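Local coordinates for protein 11R-lipoxygenase (Gersemia fruticosa, PDB 3VF1) that probably adds molecular oxygen to polyunsaturated fatty acids at a non-heme iron, under the control of calcium, at residues V80-M85 against N117-P122; D227-F232 against V611-L616; E639-D644 against H691-I696. All blocks are in the same frame, centred on the assembly; numbering follows the deposited sequence.

From the N terminus, contact 1 comes first: Val80-Met85 and Asn117-Pro122 close a loop of 31 residues that includes strand 100-109 and join the two sheets of the PLAT beta-sandwich. Contact 2 closes a far longer loop of 378 residues, bringing Asp227-Phe232 onto helix 609-615 at the far side of the molecule, its centre about 67 Å from that of contact 1. Contact 3 then closes a loop of 46 residues around helix 653-676 and holds the C-terminal tail two residues before Ile698, an iron ligand. The three loops follow in series, neither nested nor crossed, and contact 3 lies spatially between the others, about 30 and 38 Å away, centre to centre.

Contact 1: V80-M85 against N117-P122; sequences VGEIAM and NKYIFP
Tyr119 and Phe121 both set CG beside the backbone N (chi1 -64° and -62°), and from there the two rings reach across to Ile83. Strands 83-90 and 116-124 belong to different sheets of the PLAT beta-sandwich. Here their short segments run parallel, 5° apart and 8.3 Å between axes, so side chains rather than backbone bonds fill the gap. Ile83 points its CB toward the opposite strand and takes up both rings. Its CB lies over one face of the tyrosine ring, 4.0 Å from Tyr119 CD2, and also meets the edge of the phenylalanine in the plane of that ring. The CG2 branch of Ile83 reaches Phe121 CZ at 3.5 Å, the two side chains lying roughly square to each other. Farther along, Phe121 CE2 comes to 3.7 Å from Met85 CA. At the other end, the tyrosine ring runs close to the backbone, with CE2 of Tyr119 3.3 Å from the N of Ile83. Its hydroxyl stops against an aliphatic group, Tyr119 OH lying 3.3 Å from Glu82 CG. The glutamate carboxylate, turned perpendicular to the ring, has its OE1 in a salt bridge with Lys47. An alanine in place of Tyr119 would probably open a gap between the sheets, leaving Ile83 CB without the ring face it rests on and the methylenes of Glu82 without the hydroxyl they meet. Ile106, from strand 100-109, touches both Ile83 and Phe121 and extends the apolar layer. Since the two segments share no hydrogen bond, cohesion between them is probably apolar, with the glutamate charge at the exposed end.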
loop_
_atom_site.group_PDB
_atom_site.type_symbol
_atom_site.label_atom_id
_atom_site.label_comp_id
_atom_site.label_asym_id
_atom_site.label_seq_id
_atom_site.Cartn_x
_atom_site.Cartn_y
_atom_site.Cartn_z
ATOM N N VAL A 80 43.972 -3.907 8.881
ATOM C CA VAL A 80 43.331 -4.153 7.593
ATOM C C VAL A 80 43.290 -2.906 6.707
ATOM O O VAL A 80 43.029 -3.000 5.508
ATOM C CB VAL A 80 41.892 -4.669 7.786
ATOM C CG1 VAL A 80 41.889 -5.911 8.669
ATOM C CG2 VAL A 80 41.010 -3.582 8.382
ATOM N N GLY A 81 43.548 -1.745 7.300
ATOM C CA GLY A 81 43.512 -0.489 6.572
ATOM C C GLY A 81 42.136 0.141 6.640
ATOM O O GLY A 81 41.671 0.497 7.721
ATOM N N GLU A 82 41.487 0.288 5.488
ATOM C CA GLU A 82 40.109 0.770 5.448
ATOM C C GLU A 82 39.144 -0.406 5.472
ATOM O O GLU A 82 39.239 -1.310 4.643
ATOM C CB GLU A 82 39.858 1.614 4.198
ATOM C CG GLU A 82 40.542 2.970 4.215
ATOM C CD GLU A 82 39.835 3.988 3.341
ATOM O OE1 GLU A 82 39.419 3.625 2.219
ATOM O OE2 GLU A 82 39.690 5.150 3.778
ATOM N N ILE A 83 38.212 -0.389 6.420
ATOM C CA ILE A 83 37.264 -1.483 6.571
ATOM C C ILE A 83 36.143 -1.338 5.550
ATOM O O ILE A 83 35.406 -0.351 5.556
ATOM C CB ILE A 83 36.653 -1.523 7.984
ATOM C CG1 ILE A 83 37.739 -1.335 9.048
ATOM C CG2 ILE A 83 35.923 -2.843 8.199
ATOM C CD1 ILE A 83 37.201 -1.215 10.454
ATOM N N ALA A 84 36.022 -2.327 4.670
ATOM C CA ALA A 84 35.011 -2.297 3.621
ATOM C C ALA A 84 33.733 -2.992 4.075
ATOM O O ALA A 84 32.637 -2.627 3.652
ATOM C CB ALA A 84 35.549 -2.953 2.362
ATOM N N MET A 85 33.879 -3.992 4.938
ATOM C CA MET A 85 32.735 -4.752 5.422
ATOM C C MET A 85 33.078 -5.500 6.705
ATOM O O MET A 85 34.245 -5.631 7.069
ATOM C CB MET A 85 32.278 -5.746 4.356
ATOM C CG MET A 85 33.274 -6.858 4.079
ATOM S SD MET A 85 32.798 -7.890 2.680
ATOM C CE MET A 85 32.993 -6.732 1.330
ATOM N N ASN A 117 39.571 7.418 12.302
ATOM C CA ASN A 117 38.519 7.311 11.296
ATOM C C ASN A 117 37.413 6.344 11.707
ATOM O O ASN A 117 37.685 5.228 12.149
ATOM C CB ASN A 117 39.109 6.866 9.957
ATOM C CG ASN A 117 40.026 7.909 9.352
ATOM O OD1 ASN A 117 39.875 9.105 9.601
ATOM N ND2 ASN A 117 40.982 7.460 8.547
ATOM N N LYS A 118 36.167 6.780 11.550
ATOM C CA LYS A 118 35.013 5.954 11.885
ATOM C C LYS A 118 34.421 5.304 10.640
ATOM O O LYS A 118 34.268 5.947 9.602
ATOM C CB LYS A 118 33.942 6.792 12.585
ATOM C CG LYS A 118 34.373 7.350 13.930
ATOM C CD LYS A 118 33.287 8.220 14.539
ATOM C CE LYS A 118 33.709 8.772 15.890
ATOM N NZ LYS A 118 32.684 9.681 16.472
ATOM N N TYR A 119 34.085 4.023 10.755
ATOM C CA TYR A 119 33.461 3.288 9.663
ATOM C C TYR A 119 32.075 2.814 10.085
ATOM O O TYR A 119 31.944 1.870 10.867
ATOM C CB TYR A 119 34.331 2.096 9.261
ATOM C CG TYR A 119 35.682 2.499 8.709
ATOM C CD1 TYR A 119 36.668 3.012 9.541
ATOM C CD2 TYR A 119 35.969 2.368 7.357
ATOM C CE1 TYR A 119 37.902 3.384 9.043
ATOM C CE2 TYR A 119 37.201 2.737 6.849
ATOM C CZ TYR A 119 38.163 3.243 7.697
ATOM O OH TYR A 119 39.392 3.614 7.202
ATOM N N ILE A 120 31.045 3.475 9.565
ATOM C CA ILE A 120 29.668 3.159 9.929
ATOM C C ILE A 120 29.144 2.008 9.076
ATOM O O ILE A 120 29.342 1.984 7.861
ATOM C CB ILE A 120 28.737 4.372 9.739
ATOM C CG1 ILE A 120 29.363 5.640 10.328
ATOM C CG2 ILE A 120 27.381 4.104 10.376
ATOM C CD1 ILE A 120 29.538 5.601 11.827
ATOM N N PHE A 121 28.471 1.060 9.718
ATOM C CA PHE A 121 27.916 -0.092 9.018
ATOM C C PHE A 121 26.417 -0.213 9.273
ATOM O O PHE A 121 25.997 -0.867 10.228
ATOM C CB PHE A 121 28.634 -1.369 9.456
ATOM C CG PHE A 121 30.099 -1.376 9.135
ATOM C CD1 PHE A 121 31.016 -0.816 10.007
ATOM C CD2 PHE A 121 30.561 -1.936 7.957
ATOM C CE1 PHE A 121 32.363 -0.817 9.712
ATOM C CE2 PHE A 121 31.908 -1.939 7.658
ATOM C CZ PHE A 121 32.808 -1.378 8.538
ATOM N N PRO A 122 25.602 0.423 8.415
ATOM C CA PRO A 122 24.142 0.369 8.544
ATOM C C PRO A 122 23.640 -1.059 8.362
ATOM O O PRO A 122 23.865 -1.652 7.308
ATOM C CB PRO A 122 23.648 1.267 7.400
ATOM C CG PRO A 122 24.837 2.081 6.990
ATOM C CD PRO A 122 26.020 1.211 7.244
#

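Contact 2: D227-F232 against V611-L616; sequences DCLEDF and VIMASL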
loop_
_atom_site.group_PDB
_atom_site.type_symbol
_atom_site.label_atom_id
_atom_site.label_comp_id
_atom_site.label_asym_id
_atom_site.label_seq_id
_atom_site.Cartn_x
_atom_site.Cartn_y
_atom_site.Cartn_z
ATOM N N ASP A 227 -32.915 -1.176 12.913
ATOM C CA ASP A 227 -34.240 -0.568 12.947
ATOM C C ASP A 227 -34.327 0.604 11.975
ATOM O O ASP A 227 -35.314 0.748 11.254
ATOM C CB ASP A 227 -34.583 -0.105 14.363
ATOM C CG ASP A 227 -34.634 -1.252 15.353
ATOM O OD1 ASP A 227 -35.155 -2.329 14.992
ATOM O OD2 ASP A 227 -34.148 -1.078 16.490
ATOM N N CYS A 228 -33.291 1.437 11.956
ATOM C CA CYS A 228 -33.246 2.573 11.045
ATOM C C CYS A 228 -31.809 2.942 10.685
ATOM O O CYS A 228 -30.857 2.456 11.296
ATOM C CB CYS A 228 -33.967 3.777 11.654
ATOM S SG CYS A 228 -33.180 4.454 13.127
ATOM N N LEU A 229 -31.668 3.814 9.691
ATOM C CA LEU A 229 -30.367 4.184 9.150
ATOM C C LEU A 229 -29.470 4.846 10.191
ATOM O O LEU A 229 -28.246 4.713 10.140
ATOM C CB LEU A 229 -30.556 5.124 7.958
ATOM C CG LEU A 229 -31.245 4.494 6.745
ATOM C CD1 LEU A 229 -31.777 5.559 5.799
ATOM C CD2 LEU A 229 -30.285 3.568 6.016
ATOM N N GLU A 230 -30.078 5.559 11.132
ATOM C CA GLU A 230 -29.317 6.308 12.126
ATOM C C GLU A 230 -28.686 5.400 13.178
ATOM O O GLU A 230 -27.777 5.818 13.895
ATOM C CB GLU A 230 -30.210 7.345 12.807
ATOM C CG GLU A 230 -30.841 8.337 11.845
ATOM C CD GLU A 230 -29.820 9.000 10.942
ATOM O OE1 GLU A 230 -29.289 10.066 11.321
ATOM O OE2 GLU A 230 -29.544 8.455 9.851
ATOM N N ASP A 231 -29.162 4.162 13.268
ATOM C CA ASP A 231 -28.665 3.231 14.277
ATOM C C ASP A 231 -27.270 2.699 13.952
ATOM O O ASP A 231 -26.610 2.117 14.814
ATOM C CB ASP A 231 -29.638 2.064 14.459
ATOM C CG ASP A 231 -30.864 2.447 15.270
ATOM O OD1 ASP A 231 -30.810 3.460 15.998
ATOM O OD2 ASP A 231 -31.880 1.728 15.184
ATOM N N PHE A 232 -26.822 2.891 12.716
ATOM C CA PHE A 232 -25.472 2.493 12.340
ATOM C C PHE A 232 -24.426 3.265 13.143
ATOM O O PHE A 232 -23.284 2.826 13.272
ATOM C CB PHE A 232 -25.241 2.694 10.840
ATOM C CG PHE A 232 -25.771 1.572 9.991
ATOM C CD1 PHE A 232 -25.126 0.347 9.960
ATOM C CD2 PHE A 232 -26.907 1.744 9.219
ATOM C CE1 PHE A 232 -25.608 -0.689 9.182
ATOM C CE2 PHE A 232 -27.392 0.713 8.435
ATOM C CZ PHE A 232 -26.743 -0.506 8.418
ATOM N N VAL A 611 -37.725 -1.057 3.857
ATOM C CA VAL A 611 -37.271 -1.857 2.725
ATOM C C VAL A 611 -35.762 -1.741 2.587
ATOM O O VAL A 611 -35.067 -2.730 2.350
ATOM C CB VAL A 611 -37.923 -1.403 1.406
ATOM C CG1 VAL A 611 -37.229 -2.052 0.213
ATOM C CG2 VAL A 611 -39.408 -1.727 1.408
ATOM N N ILE A 612 -35.263 -0.519 2.740
ATOM C CA ILE A 612 -33.835 -0.252 2.639
ATOM C C ILE A 612 -33.063 -0.960 3.750
ATOM O O ILE A 612 -31.990 -1.510 3.508
ATOM C CB ILE A 612 -33.554 1.262 2.671
ATOM C CG1 ILE A 612 -33.913 1.880 1.317
ATOM C CG2 ILE A 612 -32.093 1.534 2.997
ATOM C CD1 ILE A 612 -33.871 3.394 1.287
ATOM N N MET A 613 -33.611 -0.952 4.960
ATOM C CA MET A 613 -32.968 -1.616 6.091
ATOM C C MET A 613 -32.866 -3.122 5.868
ATOM O O MET A 613 -32.016 -3.786 6.462
ATOM C CB MET A 613 -33.734 -1.348 7.389
ATOM C CG MET A 613 -33.833 0.120 7.773
ATOM S SD MET A 613 -32.291 1.022 7.538
ATOM C CE MET A 613 -31.209 0.134 8.654
ATOM N N ALA A 614 -33.733 -3.659 5.014
ATOM C CA ALA A 614 -33.744 -5.093 4.743
ATOM C C ALA A 614 -32.660 -5.475 3.741
ATOM O O ALA A 614 -32.225 -6.629 3.696
ATOM C CB ALA A 614 -35.111 -5.525 4.237
ATOM N N SER A 615 -32.230 -4.507 2.936
ATOM C CA SER A 615 -31.162 -4.734 1.967
ATOM C C SER A 615 -29.793 -4.547 2.608
ATOM O O SER A 615 -28.879 -5.339 2.382
ATOM C CB SER A 615 -31.308 -3.790 0.774
ATOM O OG SER A 615 -32.341 -4.220 -0.092
ATOM N N LEU A 616 -29.656 -3.497 3.408
ATOM C CA LEU A 616 -28.380 -3.188 4.040
ATOM C C LEU A 616 -27.953 -4.303 4.989
ATOM O O LEU A 616 -28.775 -5.097 5.446
ATOM C CB LEU A 616 -28.459 -1.855 4.787
ATOM C CG LEU A 616 -28.711 -0.624 3.913
ATOM C CD1 LEU A 616 -28.749 0.639 4.761
ATOM C CD2 LEU A 616 -27.658 -0.505 2.820
#
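In the lipoxygenase domain, helix 609-615 meets the start of a 3-10 segment and the loop before it, with Met613 lying against the backbone at Cys228 and the side chain of Leu229. The methionine leaves the helix with CG beside its backbone N and bends again at chi2 (-43°) and chi3 (-61°), so the chain curls back instead of extending. Its methyl CE thus rests 3.5 Å from Cys228 C, and its SD stands 3.6 Å from Leu229 CD2. The same sulphur also approaches the backbone N of Leu229, whose hydrogen bond is made with His609 NE2 one helical turn before Met613. Leu229 points aside at its CB, but its CD2 branch turns in and meets Leu616 CD1 at 3.5 Å, the two side chains set roughly perpendicular. Ile612 CG2 touches that same methyl, Leu229 CD2, from 4.1 Å. Phe232 takes part through one ring atom: its CE2 lies 3.9 Å from both Met613 CE and Leu616 CD1. Methionine and phenylalanine run antiparallel alongside one another. Asp227 O accepts a hydrogen bond from Lys610 NZ. Ile612 and Met613 on the helix, with Leu616 just past it, thus form an apolar surface. It seats the loop between helices 208-213 and 247-250, and Ile612 also touches helix 369-410, which carries the iron ligands His392 and His397, in this mainly helical lipoxygenase domain.

Contact 3: E639-D644 against H691-I696; sequences EKFLGD and HVPNSI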
loop_
_atom_site.group_PDB
_atom_site.type_symbol
_atom_site.label_atom_id
_atom_site.label_comp_id
_atom_site.label_asym_id
_atom_site.label_seq_id
_atom_site.Cartn_x
_atom_site.Cartn_y
_atom_site.Cartn_z
ATOM N N GLU A 639 5.723 3.313 13.602
ATOM C CA GLU A 639 5.602 3.589 12.173
ATOM C C GLU A 639 6.428 4.802 11.758
ATOM O O GLU A 639 6.477 5.808 12.470
ATOM C CB GLU A 639 4.138 3.817 11.788
ATOM C CG GLU A 639 3.673 2.989 10.604
ATOM C CD GLU A 639 3.518 1.517 10.947
ATOM O OE1 GLU A 639 2.514 1.161 11.604
ATOM O OE2 GLU A 639 4.400 0.718 10.564
ATOM N N LYS A 640 7.073 4.695 10.601
ATOM C CA LYS A 640 7.862 5.789 10.047
ATOM C C LYS A 640 7.156 6.355 8.822
ATOM O O LYS A 640 6.899 5.637 7.857
ATOM C CB LYS A 640 9.261 5.298 9.668
ATOM C CG LYS A 640 10.068 4.777 10.847
ATOM C CD LYS A 640 10.438 5.898 11.810
ATOM C CE LYS A 640 10.729 5.371 13.205
ATOM N NZ LYS A 640 11.737 4.276 13.215
ATOM N N PHE A 641 6.848 7.646 8.868
ATOM C CA PHE A 641 6.065 8.280 7.817
ATOM C C PHE A 641 6.944 8.830 6.697
ATOM O O PHE A 641 8.169 8.856 6.811
ATOM C CB PHE A 641 5.172 9.370 8.412
ATOM C CG PHE A 641 4.147 8.839 9.375
ATOM C CD1 PHE A 641 3.033 8.162 8.909
ATOM C CD2 PHE A 641 4.305 9.002 10.741
ATOM C CE1 PHE A 641 2.090 7.663 9.786
ATOM C CE2 PHE A 641 3.364 8.505 11.624
ATOM C CZ PHE A 641 2.257 7.834 11.146
ATOM N N LEU A 642 6.306 9.265 5.616
ATOM C CA LEU A 642 7.014 9.606 4.388
ATOM C C LEU A 642 8.151 10.593 4.625
ATOM O O LEU A 642 7.937 11.693 5.136
ATOM C CB LEU A 642 6.042 10.178 3.354
ATOM C CG LEU A 642 6.619 10.356 1.950
ATOM C CD1 LEU A 642 7.082 9.017 1.383
ATOM C CD2 LEU A 642 5.599 11.005 1.029
ATOM N N GLY A 643 9.360 10.188 4.245
ATOM C CA GLY A 643 10.524 11.047 4.360
ATOM C C GLY A 643 11.331 10.787 5.618
ATOM O O GLY A 643 12.515 11.113 5.679
ATOM N N ASP A 644 10.691 10.203 6.626
ATOM C CA ASP A 644 11.371 9.879 7.875
ATOM C C ASP A 644 12.171 8.592 7.718
ATOM O O ASP A 644 11.641 7.495 7.887
ATOM C CB ASP A 644 10.363 9.737 9.016
ATOM C CG ASP A 644 11.015 9.321 10.320
ATOM O OD1 ASP A 644 12.231 9.548 10.480
ATOM O OD2 ASP A 644 10.307 8.770 11.188
ATOM N N HIS A 691 1.201 11.943 7.679
ATOM C CA HIS A 691 0.209 10.895 7.905
ATOM C C HIS A 691 0.407 9.702 6.967
ATOM O O HIS A 691 -0.298 8.700 7.082
ATOM C CB HIS A 691 -1.207 11.444 7.706
ATOM C CG HIS A 691 -1.594 12.513 8.682
ATOM N ND1 HIS A 691 -2.877 13.007 8.768
ATOM C CD2 HIS A 691 -0.869 13.185 9.608
ATOM C CE1 HIS A 691 -2.929 13.935 9.709
ATOM N NE2 HIS A 691 -1.724 14.062 10.231
ATOM N N VAL A 692 1.357 9.811 6.041
ATOM C CA VAL A 692 1.563 8.778 5.025
ATOM C C VAL A 692 2.733 7.867 5.381
ATOM O O VAL A 692 3.883 8.296 5.343
ATOM C CB VAL A 692 1.849 9.407 3.644
ATOM C CG1 VAL A 692 2.058 8.326 2.598
ATOM C CG2 VAL A 692 0.719 10.340 3.236
ATOM N N PRO A 693 2.449 6.602 5.727
ATOM C CA PRO A 693 3.535 5.659 6.021
ATOM C C PRO A 693 4.457 5.471 4.824
ATOM O O PRO A 693 4.046 5.716 3.690
ATOM C CB PRO A 693 2.797 4.353 6.334
ATOM C CG PRO A 693 1.425 4.766 6.719
ATOM C CD PRO A 693 1.125 5.981 5.896
ATOM N N ASN A 694 5.688 5.038 5.075
ATOM C CA ASN A 694 6.658 4.834 4.007
ATOM C C ASN A 694 6.352 3.608 3.156
ATOM O O ASN A 694 6.716 3.561 1.981
ATOM C CB ASN A 694 8.071 4.714 4.584
ATOM C CG ASN A 694 8.775 6.050 4.685
ATOM O OD1 ASN A 694 8.786 6.831 3.732
ATOM N ND2 ASN A 694 9.368 6.324 5.842
ATOM N N SER A 695 5.684 2.620 3.744
ATOM C CA SER A 695 5.452 1.354 3.055
ATOM C C SER A 695 4.045 0.802 3.258
ATOM O O SER A 695 3.209 1.411 3.923
ATOM C CB SER A 695 6.461 0.311 3.536
ATOM O OG SER A 695 6.277 0.033 4.913
ATOM N N ILE A 696 3.804 -0.360 2.661
ATOM C CA ILE A 696 2.574 -1.108 2.851
ATOM C C ILE A 696 2.815 -2.187 3.897
ATOM O O ILE A 696 3.259 -3.288 3.567
ATOM C CB ILE A 696 2.136 -1.791 1.542
ATOM C CG1 ILE A 696 1.850 -0.745 0.464
ATOM C CG2 ILE A 696 0.912 -2.672 1.779
ATOM C CD1 ILE A 696 1.612 -1.341 -0.910
#
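Asn694 and Lys640 join first through their backbones: the N-H of Asn694 gives a hydrogen bond to Lys640 O, 3.1 Å long, with an N-H...O angle of 146°. Its counterpart runs the other way, from Leu642 N to Val692 O, at a short 2.6 Å. These two bonds bracket Phe641 and Pro693 as a single antiparallel bridge, non-hydrogen-bonded at the pair itself, a place that asks no N-H of the proline. Phe641 to Asp644 form a type II turn, closed by Asp644 N to Phe641 O at 2.9 Å, with Gly643 at its third position. The amide of Asn694 reaches into this turn. Its OD1 accepts a weak bond from Gly643 N at 3.4 Å, and its ND2 gives a weak one to Asp644 O at 3.3 Å; ND2 is also 3.0 Å from Phe641 O. Both ends of the carboxamide are therefore engaged by the turn, while the backbone O of Asn694 accepts from His424 ND1. The pairing joins the C-terminal tail of the lipoxygenase domain to the 639-644 loop just before Ile698, an iron ligand, and the side chain of Pro693 is about 9 Å from the iron. Side chains add van der Waals contact. Phe641, with CG beside the backbone N (chi1 -63°), turns a ring edge to the Val692-Pro693 peptide, its CD1 being 3.6 Å from Pro693 N. Leu642 leads on to helix 557-579, where it touches Ser572 and Cys573.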